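Local structure of alpha-ketoglutarate-dependent non-heme iron oxygenase EasH (5M0T) at residues A[112-117]-A[227-232]; A[122-127]-A[219-224]; A[133-138]-A[149-154]. The protein is an alpha-ketoglutarate-dependent non-heme iron oxygenase of cycloclavine biosynthesis, an ergot alkaloid pathway, and probably oxidises its alkaloid substrate with iron(II) and 2-oxoglutarate. All coordinates share one frame; numbering follows the deposited sequence.

Contact 1. Residues A[112-117]-A[227-232]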
loop_
_atom_site.group_PDB
_atom_site.type_symbol
_atom_site.label_atom_id
_atom_site.label_comp_id
_atom_site.label_asym_id
_atom_site.label_seq_id
_atom_site.Cartn_x
_atom_site.Cartn_y
_atom_site.Cartn_z
ATOM N N TYR A 112 3.252 -2.921 -10.170
ATOM C CA TYR A 112 2.570 -3.941 -9.405
ATOM C C TYR A 112 3.611 -4.658 -8.563
ATOM O O TYR A 112 4.818 -4.507 -8.790
ATOM C CB TYR A 112 1.887 -4.952 -10.330
ATOM C CG TYR A 112 2.835 -5.500 -11.373
ATOM C CD1 TYR A 112 3.079 -4.793 -12.553
ATOM C CD2 TYR A 112 3.538 -6.677 -11.156
ATOM C CE1 TYR A 112 3.972 -5.257 -13.490
ATOM C CE2 TYR A 112 4.429 -7.154 -12.100
ATOM C CZ TYR A 112 4.643 -6.441 -13.269
ATOM O OH TYR A 112 5.538 -6.884 -14.226
ATOM N N TRP A 113 3.137 -5.435 -7.597
ATOM C CA TRP A 113 4.000 -6.268 -6.757
ATOM C C TRP A 113 3.192 -7.348 -6.024
ATOM O O TRP A 113 1.969 -7.394 -6.136
ATOM C CB TRP A 113 4.822 -5.403 -5.782
ATOM C CG TRP A 113 4.055 -4.479 -4.860
ATOM C CD1 TRP A 113 2.690 -4.409 -4.654
ATOM C CD2 TRP A 113 4.636 -3.537 -3.957
ATOM N NE1 TRP A 113 2.400 -3.446 -3.723
ATOM C CE2 TRP A 113 3.575 -2.903 -3.271
ATOM C CE3 TRP A 113 5.952 -3.175 -3.652
ATOM C CZ2 TRP A 113 3.797 -1.912 -2.314
ATOM C CZ3 TRP A 113 6.167 -2.187 -2.705
ATOM C CH2 TRP A 113 5.090 -1.562 -2.050
ATOM N N LEU A 114 3.874 -8.223 -5.298
ATOM C CA LEU A 114 3.227 -9.317 -4.589
ATOM C C LEU A 114 2.468 -8.779 -3.382
ATOM O O LEU A 114 3.008 -7.989 -2.620
ATOM C CB LEU A 114 4.276 -10.337 -4.133
ATOM C CG LEU A 114 3.771 -11.595 -3.417
ATOM C CD1 LEU A 114 3.056 -12.532 -4.379
ATOM C CD2 LEU A 114 4.938 -12.298 -2.737
ATOM N N THR A 115 1.214 -9.178 -3.229
ATOM C CA THR A 115 0.467 -8.872 -2.006
ATOM C C THR A 115 0.476 -10.086 -1.053
ATOM O O THR A 115 0.765 -9.938 0.142
ATOM C CB THR A 115 -0.941 -8.301 -2.262
ATOM O OG1 THR A 115 -1.575 -8.034 -1.008
ATOM C CG2 THR A 115 -1.831 -9.233 -3.064
ATOM N N THR A 116 0.213 -11.278 -1.585
ATOM C CA THR A 116 0.224 -12.497 -0.785
ATOM C C THR A 116 0.393 -13.725 -1.655
ATOM O O THR A 116 -0.051 -13.758 -2.789
ATOM C CB THR A 116 -1.054 -12.642 0.112
ATOM O OG1 THR A 116 -1.024 -13.883 0.844
ATOM C CG2 THR A 116 -2.341 -12.577 -0.704
ATOM N N SER A 117 1.047 -14.735 -1.114
ATOM C CA SER A 117 1.102 -16.036 -1.740
ATOM C C SER A 117 1.083 -17.079 -0.647
ATOM O O SER A 117 1.724 -16.900 0.394
ATOM C CB SER A 117 2.378 -16.186 -2.585
ATOM O OG SER A 117 2.264 -17.306 -3.442
ATOM N N LEU A 227 -1.090 -17.284 -5.806
ATOM C CA LEU A 227 -0.054 -16.285 -5.865
ATOM C C LEU A 227 -0.734 -15.032 -6.382
ATOM O O LEU A 227 -1.161 -14.979 -7.546
ATOM C CB LEU A 227 1.068 -16.780 -6.789
ATOM C CG LEU A 227 2.353 -15.971 -6.940
ATOM C CD1 LEU A 227 3.343 -16.805 -7.747
ATOM C CD2 LEU A 227 2.118 -14.627 -7.626
ATOM N N ILE A 228 -0.847 -14.023 -5.521
ATOM C CA ILE A 228 -1.646 -12.843 -5.846
ATOM C C ILE A 228 -0.755 -11.627 -6.054
ATOM O O ILE A 228 -0.058 -11.186 -5.135
ATOM C CB ILE A 228 -2.725 -12.580 -4.783
ATOM C CG1 ILE A 228 -3.426 -13.893 -4.403
ATOM C CG2 ILE A 228 -3.727 -11.565 -5.293
ATOM C CD1 ILE A 228 -4.507 -13.761 -3.343
ATOM N N MET A 229 -0.777 -11.101 -7.280
ATOM C CA MET A 229 -0.117 -9.831 -7.608
ATOM C C MET A 229 -1.127 -8.708 -7.482
ATOM O O MET A 229 -2.321 -8.897 -7.698
ATOM C CB MET A 229 0.458 -9.854 -9.029
ATOM C CG MET A 229 1.390 -11.021 -9.291
ATOM S SD MET A 229 2.768 -11.122 -8.146
ATOM C CE MET A 229 3.675 -9.636 -8.549
ATOM N N GLN A 230 -0.618 -7.525 -7.173
ATOM C CA GLN A 230 -1.452 -6.387 -6.848
ATOM C C GLN A 230 -0.876 -5.079 -7.365
ATOM O O GLN A 230 0.334 -4.905 -7.422
ATOM C CB GLN A 230 -1.590 -6.352 -5.330
ATOM C CG GLN A 230 -2.255 -5.142 -4.710
ATOM C CD GLN A 230 -2.609 -5.423 -3.258
ATOM O OE1 GLN A 230 -3.414 -6.302 -2.966
ATOM N NE2 GLN A 230 -1.965 -4.720 -2.351
ATOM N N SER A 231 -1.769 -4.174 -7.734
ATOM C CA SER A 231 -1.440 -2.774 -8.030
ATOM C C SER A 231 -0.576 -2.139 -6.924
ATOM O O SER A 231 -0.932 -2.192 -5.741
ATOM C CB SER A 231 -2.750 -1.972 -8.206
ATOM O OG SER A 231 -2.515 -0.583 -8.211
ATOM N N CYS A 232 0.527 -1.503 -7.315
ATOM C CA CYS A 232 1.505 -1.007 -6.338
ATOM C C CYS A 232 0.991 0.085 -5.381
ATOM O O CYS A 232 1.568 0.270 -4.304
ATOM C CB CYS A 232 2.779 -0.529 -7.025
ATOM S SG CYS A 232 2.561 0.972 -8.001
#

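Contact 2. Residues A[122-127]-A[219-224]. With AKG (2-oxoglutaric acid), chain D.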
loop_
_atom_site.group_PDB
_atom_site.type_symbol
_atom_site.label_atom_id
_atom_site.label_comp_id
_atom_site.label_asym_id
_atom_site.label_seq_id
_atom_site.Cartn_x
_atom_site.Cartn_y
_atom_site.Cartn_z
ATOM N N THR A 122 -6.351 -28.508 1.617
ATOM C CA THR A 122 -7.648 -28.837 2.228
ATOM C C THR A 122 -7.698 -30.336 2.510
ATOM O O THR A 122 -7.389 -31.146 1.646
ATOM C CB THR A 122 -8.841 -28.423 1.342
ATOM O OG1 THR A 122 -8.804 -29.140 0.102
ATOM C CG2 THR A 122 -8.794 -26.932 1.031
ATOM N N GLU A 123 -8.066 -30.688 3.729
ATOM C CA GLU A 123 -8.132 -32.087 4.157
ATOM C C GLU A 123 -9.459 -32.737 3.731
ATOM O O GLU A 123 -10.397 -32.048 3.358
ATOM C CB GLU A 123 -7.949 -32.165 5.677
ATOM C CG GLU A 123 -6.606 -31.606 6.155
ATOM C CD GLU A 123 -6.458 -31.600 7.670
ATOM O OE1 GLU A 123 -7.492 -31.603 8.377
ATOM O OE2 GLU A 123 -5.302 -31.612 8.156
ATOM N N PRO A 124 -9.541 -34.073 3.777
ATOM C CA PRO A 124 -10.826 -34.740 3.584
ATOM C C PRO A 124 -11.899 -34.208 4.543
ATOM O O PRO A 124 -11.632 -34.029 5.738
ATOM C CB PRO A 124 -10.498 -36.191 3.920
ATOM C CG PRO A 124 -9.069 -36.331 3.545
ATOM C CD PRO A 124 -8.450 -35.047 3.956
ATOM N N GLY A 125 -13.083 -33.926 4.010
ATOM C CA GLY A 125 -14.185 -33.364 4.790
ATOM C C GLY A 125 -14.282 -31.840 4.826
ATOM O O GLY A 125 -15.287 -31.312 5.325
ATOM N N TYR A 126 -13.255 -31.132 4.320
ATOM C CA TYR A 126 -13.243 -29.664 4.344
ATOM C C TYR A 126 -14.453 -29.149 3.565
ATOM O O TYR A 126 -14.691 -29.571 2.427
ATOM C CB TYR A 126 -11.933 -29.091 3.783
ATOM C CG TYR A 126 -11.974 -27.594 3.578
ATOM C CD1 TYR A 126 -11.954 -26.721 4.672
ATOM C CD2 TYR A 126 -12.079 -27.049 2.299
ATOM C CE1 TYR A 126 -11.999 -25.344 4.491
ATOM C CE2 TYR A 126 -12.119 -25.672 2.108
ATOM C CZ TYR A 126 -12.091 -24.825 3.202
ATOM O OH TYR A 126 -12.149 -23.463 3.012
ATOM N N HIS A 127 -15.205 -28.249 4.196
ATOM C CA HIS A 127 -16.546 -27.903 3.724
ATOM C C HIS A 127 -16.575 -26.903 2.544
ATOM O O HIS A 127 -17.601 -26.768 1.872
ATOM C CB HIS A 127 -17.403 -27.375 4.882
ATOM C CG HIS A 127 -16.894 -26.098 5.465
ATOM N ND1 HIS A 127 -16.047 -26.053 6.549
ATOM C CD2 HIS A 127 -17.094 -24.816 5.092
ATOM C CE1 HIS A 127 -15.760 -24.793 6.829
ATOM N NE2 HIS A 127 -16.375 -24.021 5.950
ATOM N N ASP A 219 -9.587 -39.521 1.597
ATOM C CA ASP A 219 -8.140 -39.710 1.757
ATOM C C ASP A 219 -7.211 -38.803 0.922
ATOM O O ASP A 219 -6.014 -39.019 0.928
ATOM C CB ASP A 219 -7.816 -41.184 1.464
ATOM C CG ASP A 219 -8.191 -41.605 0.030
ATOM O OD1 ASP A 219 -9.003 -40.911 -0.643
ATOM O OD2 ASP A 219 -7.672 -42.651 -0.417
ATOM N N PHE A 220 -7.737 -37.784 0.236
ATOM C CA PHE A 220 -6.919 -36.952 -0.657
ATOM C C PHE A 220 -6.739 -35.541 -0.094
ATOM O O PHE A 220 -7.737 -34.842 0.173
ATOM C CB PHE A 220 -7.560 -36.877 -2.044
ATOM C CG PHE A 220 -6.622 -36.429 -3.133
ATOM C CD1 PHE A 220 -6.426 -35.080 -3.394
ATOM C CD2 PHE A 220 -5.921 -37.368 -3.890
ATOM C CE1 PHE A 220 -5.552 -34.677 -4.409
ATOM C CE2 PHE A 220 -5.057 -36.972 -4.897
ATOM C CZ PHE A 220 -4.879 -35.632 -5.168
ATOM N N LEU A 221 -5.473 -35.139 0.082
ATOM C CA LEU A 221 -5.115 -33.774 0.462
ATOM C C LEU A 221 -4.934 -32.971 -0.815
ATOM O O LEU A 221 -4.004 -33.229 -1.580
ATOM C CB LEU A 221 -3.818 -33.737 1.263
ATOM C CG LEU A 221 -3.809 -34.530 2.559
ATOM C CD1 LEU A 221 -2.413 -35.115 2.742
ATOM C CD2 LEU A 221 -4.256 -33.705 3.772
ATOM N N ARG A 222 -5.820 -32.006 -1.031
ATOM C CA ARG A 222 -5.837 -31.183 -2.251
ATOM C C ARG A 222 -5.005 -29.923 -1.996
ATOM O O ARG A 222 -5.373 -29.110 -1.162
ATOM C CB ARG A 222 -7.303 -30.891 -2.642
ATOM C CG ARG A 222 -7.578 -29.824 -3.699
ATOM C CD ARG A 222 -7.387 -28.435 -3.124
ATOM N NE ARG A 222 -8.275 -27.432 -3.642
ATOM C CZ ARG A 222 -8.223 -26.145 -3.301
ATOM N NH1 ARG A 222 -7.307 -25.668 -2.444
ATOM N NH2 ARG A 222 -9.091 -25.315 -3.852
ATOM N N ARG A 223 -3.870 -29.788 -2.682
ATOM C CA ARG A 223 -2.930 -28.697 -2.418
ATOM C C ARG A 223 -2.965 -27.673 -3.547
ATOM O O ARG A 223 -2.640 -27.997 -4.686
ATOM C CB ARG A 223 -1.512 -29.232 -2.251
ATOM C CG ARG A 223 -0.491 -28.131 -1.979
ATOM C CD ARG A 223 0.728 -28.539 -1.159
ATOM N NE ARG A 223 1.189 -29.916 -1.333
ATOM C CZ ARG A 223 2.341 -30.385 -0.848
ATOM N NH1 ARG A 223 3.184 -29.600 -0.166
ATOM N NH2 ARG A 223 2.668 -31.655 -1.061
ATOM N N GLY A 224 -3.374 -26.452 -3.223
ATOM C CA GLY A 224 -3.373 -25.333 -4.165
ATOM C C GLY A 224 -2.310 -24.313 -3.809
ATOM O O GLY A 224 -1.789 -24.324 -2.691
HETATM C C1 AKG D . -8.898 -17.333 -0.941
HETATM O O1 AKG D . -9.049 -16.124 -1.111
HETATM O O2 AKG D . -8.490 -17.877 0.181
HETATM C C2 AKG D . -9.162 -18.373 -2.040
HETATM O O5 AKG D . -9.911 -18.064 -2.947
HETATM C C3 AKG D . -8.488 -19.721 -2.011
HETATM C C4 AKG D . -8.994 -20.650 -3.102
HETATM C C5 AKG D . -8.370 -22.018 -3.092
HETATM O O3 AKG D . -7.331 -22.181 -2.306
HETATM O O4 AKG D . -8.808 -22.910 -3.783
#

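Contact 3. Residues A[133-138]-A[149-154]. With FE2 (Fe (II) ion), chain C; AKG (2-oxoglutaric acid), chain D.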
loop_
_atom_site.group_PDB
_atom_site.type_symbol
_atom_site.label_atom_id
_atom_site.label_comp_id
_atom_site.label_asym_id
_atom_site.label_seq_id
_atom_site.Cartn_x
_atom_site.Cartn_y
_atom_site.Cartn_z
ATOM N N ARG A 133 -15.026 -12.177 -3.877
ATOM C CA ARG A 133 -14.105 -11.497 -4.783
ATOM C C ARG A 133 -12.880 -11.125 -3.982
ATOM O O ARG A 133 -12.996 -10.637 -2.848
ATOM C CB ARG A 133 -14.753 -10.245 -5.371
ATOM C CG ARG A 133 -15.893 -10.572 -6.314
ATOM C CD ARG A 133 -16.397 -9.347 -7.040
ATOM N NE ARG A 133 -17.396 -9.724 -8.029
ATOM C CZ ARG A 133 -18.693 -9.911 -7.783
ATOM N NH1 ARG A 133 -19.197 -9.767 -6.546
ATOM N NH2 ARG A 133 -19.497 -10.258 -8.792
ATOM N N GLU A 134 -11.707 -11.353 -4.563
ATOM C CA GLU A 134 -10.457 -11.160 -3.837
ATOM C C GLU A 134 -10.205 -9.676 -3.518
ATOM O O GLU A 134 -9.580 -9.381 -2.498
ATOM C CB GLU A 134 -9.271 -11.791 -4.583
ATOM C CG GLU A 134 -8.305 -12.552 -3.659
ATOM C CD GLU A 134 -8.750 -13.981 -3.313
ATOM O OE1 GLU A 134 -9.675 -14.177 -2.492
ATOM O OE2 GLU A 134 -8.159 -14.942 -3.863
ATOM N N HIS A 135 -10.729 -8.754 -4.337
ATOM C CA HIS A 135 -10.538 -7.315 -4.096
ATOM C C HIS A 135 -11.274 -6.759 -2.871
ATOM O O HIS A 135 -11.056 -5.615 -2.488
ATOM C CB HIS A 135 -10.797 -6.483 -5.378
ATOM C CG HIS A 135 -12.227 -6.112 -5.637
ATOM N ND1 HIS A 135 -12.578 -5.240 -6.647
ATOM C CD2 HIS A 135 -13.387 -6.446 -5.016
ATOM C CE1 HIS A 135 -13.886 -5.058 -6.631
ATOM N NE2 HIS A 135 -14.398 -5.780 -5.654
ATOM N N ASP A 136 -12.142 -7.558 -2.250
ATOM C CA ASP A 136 -12.810 -7.127 -1.014
ATOM C C ASP A 136 -11.878 -7.063 0.203
ATOM O O ASP A 136 -12.281 -6.608 1.249
ATOM C CB ASP A 136 -14.067 -7.971 -0.749
ATOM C CG ASP A 136 -15.196 -7.677 -1.738
ATOM O OD1 ASP A 136 -15.463 -6.488 -2.015
ATOM O OD2 ASP A 136 -15.844 -8.622 -2.225
ATOM N N GLY A 137 -10.622 -7.495 0.052
ATOM C CA GLY A 137 -9.574 -7.195 1.021
ATOM C C GLY A 137 -9.134 -5.731 1.063
ATOM O O GLY A 137 -8.454 -5.330 2.005
ATOM N N ILE A 138 -9.497 -4.942 0.045
ATOM C CA ILE A 138 -9.160 -3.527 -0.052
ATOM C C ILE A 138 -10.451 -2.695 0.059
ATOM O O ILE A 138 -11.316 -2.810 -0.801
ATOM C CB ILE A 138 -8.498 -3.235 -1.408
ATOM C CG1 ILE A 138 -7.220 -4.059 -1.583
ATOM C CG2 ILE A 138 -8.233 -1.738 -1.586
ATOM C CD1 ILE A 138 -6.777 -4.138 -3.042
ATOM N N PRO A 149 -10.947 0.006 -10.137
ATOM C CA PRO A 149 -9.850 -0.377 -10.983
ATOM C C PRO A 149 -9.381 -1.780 -10.632
ATOM O O PRO A 149 -9.641 -2.253 -9.522
ATOM C CB PRO A 149 -8.777 0.654 -10.652
ATOM C CG PRO A 149 -9.019 0.912 -9.208
ATOM C CD PRO A 149 -10.525 0.991 -9.134
ATOM N N GLU A 150 -8.682 -2.417 -11.572
ATOM C CA GLU A 150 -8.109 -3.724 -11.347
ATOM C C GLU A 150 -7.058 -3.555 -10.273
ATOM O O GLU A 150 -6.237 -2.632 -10.334
ATOM C CB GLU A 150 -7.499 -4.292 -12.627
ATOM C CG GLU A 150 -8.511 -4.586 -13.742
ATOM C CD GLU A 150 -9.497 -5.707 -13.398
ATOM O OE1 GLU A 150 -9.252 -6.509 -12.463
ATOM O OE2 GLU A 150 -10.535 -5.801 -14.079
ATOM N N SER A 151 -7.141 -4.409 -9.257
ATOM C CA SER A 151 -6.267 -4.338 -8.085
ATOM C C SER A 151 -5.470 -5.600 -7.846
ATOM O O SER A 151 -4.372 -5.531 -7.341
ATOM C CB SER A 151 -7.110 -4.061 -6.826
ATOM O OG SER A 151 -8.090 -5.063 -6.670
ATOM N N MET A 152 -6.031 -6.754 -8.183
ATOM C CA MET A 152 -5.402 -8.029 -7.899
ATOM C C MET A 152 -5.485 -8.978 -9.078
ATOM O O MET A 152 -6.419 -8.916 -9.878
ATOM C CB MET A 152 -6.090 -8.681 -6.713
ATOM C CG MET A 152 -5.999 -7.885 -5.436
ATOM S SD MET A 152 -6.898 -8.703 -4.122
ATOM C CE MET A 152 -6.200 -7.914 -2.675
ATOM N N LEU A 153 -4.497 -9.855 -9.159
ATOM C CA LEU A 153 -4.460 -10.928 -10.138
ATOM C C LEU A 153 -3.950 -12.174 -9.425
ATOM O O LEU A 153 -2.814 -12.171 -8.948
ATOM C CB LEU A 153 -3.513 -10.575 -11.293
ATOM C CG LEU A 153 -3.502 -11.534 -12.484
ATOM C CD1 LEU A 153 -4.913 -11.885 -12.964
ATOM C CD2 LEU A 153 -2.678 -10.923 -13.613
ATOM N N ASN A 154 -4.780 -13.222 -9.373
ATOM C CA ASN A 154 -4.452 -14.475 -8.674
ATOM C C ASN A 154 -4.056 -15.591 -9.633
ATOM O O ASN A 154 -4.875 -16.065 -10.406
ATOM C CB ASN A 154 -5.643 -14.947 -7.830
ATOM C CG ASN A 154 -5.261 -16.021 -6.819
ATOM O OD1 ASN A 154 -4.327 -16.810 -7.027
ATOM N ND2 ASN A 154 -5.980 -16.049 -5.703
HETATM FE FE FE2 C . -10.313 -16.083 -2.707
HETATM C C1 AKG D . -8.898 -17.333 -0.941
HETATM O O1 AKG D . -9.049 -16.124 -1.111
HETATM O O2 AKG D . -8.490 -17.877 0.181
HETATM C C2 AKG D . -9.162 -18.373 -2.040
HETATM O O5 AKG D . -9.911 -18.064 -2.947
HETATM C C3 AKG D . -8.488 -19.721 -2.011
HETATM C C4 AKG D . -8.994 -20.650 -3.102
HETATM C C5 AKG D . -8.370 -22.018 -3.092
HETATM O O3 AKG D . -7.331 -22.181 -2.306
HETATM O O4 AKG D . -8.808 -22.910 -3.783
HETATM O O HOH W 1 -6.728 -17.002 -3.191
HETATM O O HOH W 2 -10.305 -4.655 -8.292
#

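Contact 1. Residues A[112-117]-A[227-232]
Trp113 and Gln230 form a hydrogen-bonded pair between two antiparallel strands. Trp113 N donates to Gln230 O at 2.9 Å, and Gln230 N donates back to Trp113 O. Two residues on, Thr115 N reaches Ile228 O at 3.0 Å, while Ile228 N reaches Thr116 O at 2.9 Å. Two residues, Thr115 and Thr116, therefore stand opposite Ile228, and the register slips by one.

Polar side chains add little directly. Thr115 OG1 gives a weak hydrogen bond to Gln230 OE1 at 3.2 Å, the two side chains crossing at about a right angle. Both have further partners: Thr115 OG1 pairs with Val237 N, and Gln230 NE2 with Thr235 O.

Apolar contacts lie along the strands. Thr116 and Ile228 share a face and lie side by side, with Thr116 CG2 3.6 Å from Ile228 CD1. Met229 bends at chi2 and again at chi3 (-66°), which brings its CE to the edge of the Tyr112 ring, in the ring plane, 3.9 Å from Tyr112 CD2. The same CE packs on the backbone of Trp113. Leu114 CD1 lies 4.0 Å from Leu227 CD2, and these two leucines also cross at about a right angle. Phe87 of helix 85-91 touches both.

Cys232 CA sits over the face of the Trp113 five-membered ring, 4.1 Å from its centroid, in a CH-pi contact. The Trp113 ring also meets Trp272 edge-to-face.

This pairing of strands 112-122 and 222-231 contains a classic beta bulge, within the large sheet of a cupin-clan fold.

Contact 2. Residues A[122-127]-A[219-224]
Arg222 runs past Thr122 on its way to the bound 2-oxoglutarate. Their backbones form an antiparallel hydrogen-bonded pair, Thr122 N to Arg222 O at 3.0 Å and Arg222 N to Thr122 O at 3.2 Å.

The Arg222 side chain starts with CB 3.6 Å from Thr122 OG1. CG, anti to the backbone N (chi1 168°), stays near that hydroxyl at a longer distance. The chain then bends, and CD passes 3.6 Å from Thr122 OG1, with NE farther off. At the tip, CZ faces O4 of the ligand, and Thr122 CG2 approaches Arg222 NH1 at 4.0 Å. The carboxylate carbon C5 of the ligand lies at the edge of the guanidinium, in its plane. Arg222 NH1 makes a weak hydrogen bond to O3 of the ligand, 3.5 Å long. NH2 points to O4, but the modelled distance is very short and doubtful. NH2 also donates to Gly167 O.

Beyond this pair the contact continues at the surface. Pro124 CG packs on the backbone at Asp219 N, 3.8 Å away. Glu123 CG and Leu221 CD2 touch alongside each other at 4.0 Å. Glu123 and Pro124 open a type II turn that runs to Tyr126.

Thr169 and Gln129 are further hydrogen-bond partners of the ligand. A guanidinium set edge-on to the distal carboxylate would balance its charge and fix the end of 2-oxoglutarate remote from iron.

Contact 3. Residues A[133-138]-A[149-154]
The carboxylate of Glu134 and the amide of Asn154 meet with their planes 43° apart. Asn154 ND2 makes a weak, bent hydrogen bond to Glu134 OE2, 3.1 Å long. A water accepts a weak hydrogen bond from Asn154 ND2 and donates to Glu134 OE2 at 2.6 Å. The His135 ring has a second water at its edge, in its plane, 2.9 Å from His135 ND1. That water also bonds to Ser151 OG and Pro149 O. It ties the short 3-10 turn to the loop just before strand 152-158.

Packing centres on Met152. It extends beyond CG and crosses Glu134 at about a right angle, with Met152 SD 3.2 Å from Glu134 O. Met152 CE meets Ile138 CD1 tip to tip at 3.8 Å. Ser151 OG also touches His135 CB at 3.3 Å.

Glu134 OE1 is the close ligand of the iron, at 2.0 Å; Glu134 OE2 stands farther from the iron, at 2.7 Å. Asn154 is thus a second-shell residue beside a first-shell ligand. His132 and His210 complete the protein ligands, and 2-oxoglutarate chelates through O1 and O5. This is the two-histidine, one-carboxylate facial triad of the 2-oxoglutarate-dependent oxygenases.

In the fold
All three contacts reach one sheet, in which strand 222-231 lies between 112-122 and 152-158. Contacts 1 and 3 are neighbours, with centres about 10 Å apart. They join through probable backbone hydrogen bonds, Met229 O to Leu153 N at 2.8 Å and Ser231 N to Ser151 O at 3.0 Å. Contact 2 sits farther along the sheet, its centre about 26 Å from contact 1 and about 25 Å from contact 3. Contacts 2 and 3 touch opposite ends of 2-oxoglutarate; their nearest atoms are about 8 Å apart. The side chain of Ile228 is about 6 Å from the bound iron and about 6 Å from 2-oxoglutarate. Contacts 1 and 3 touch the second subunit.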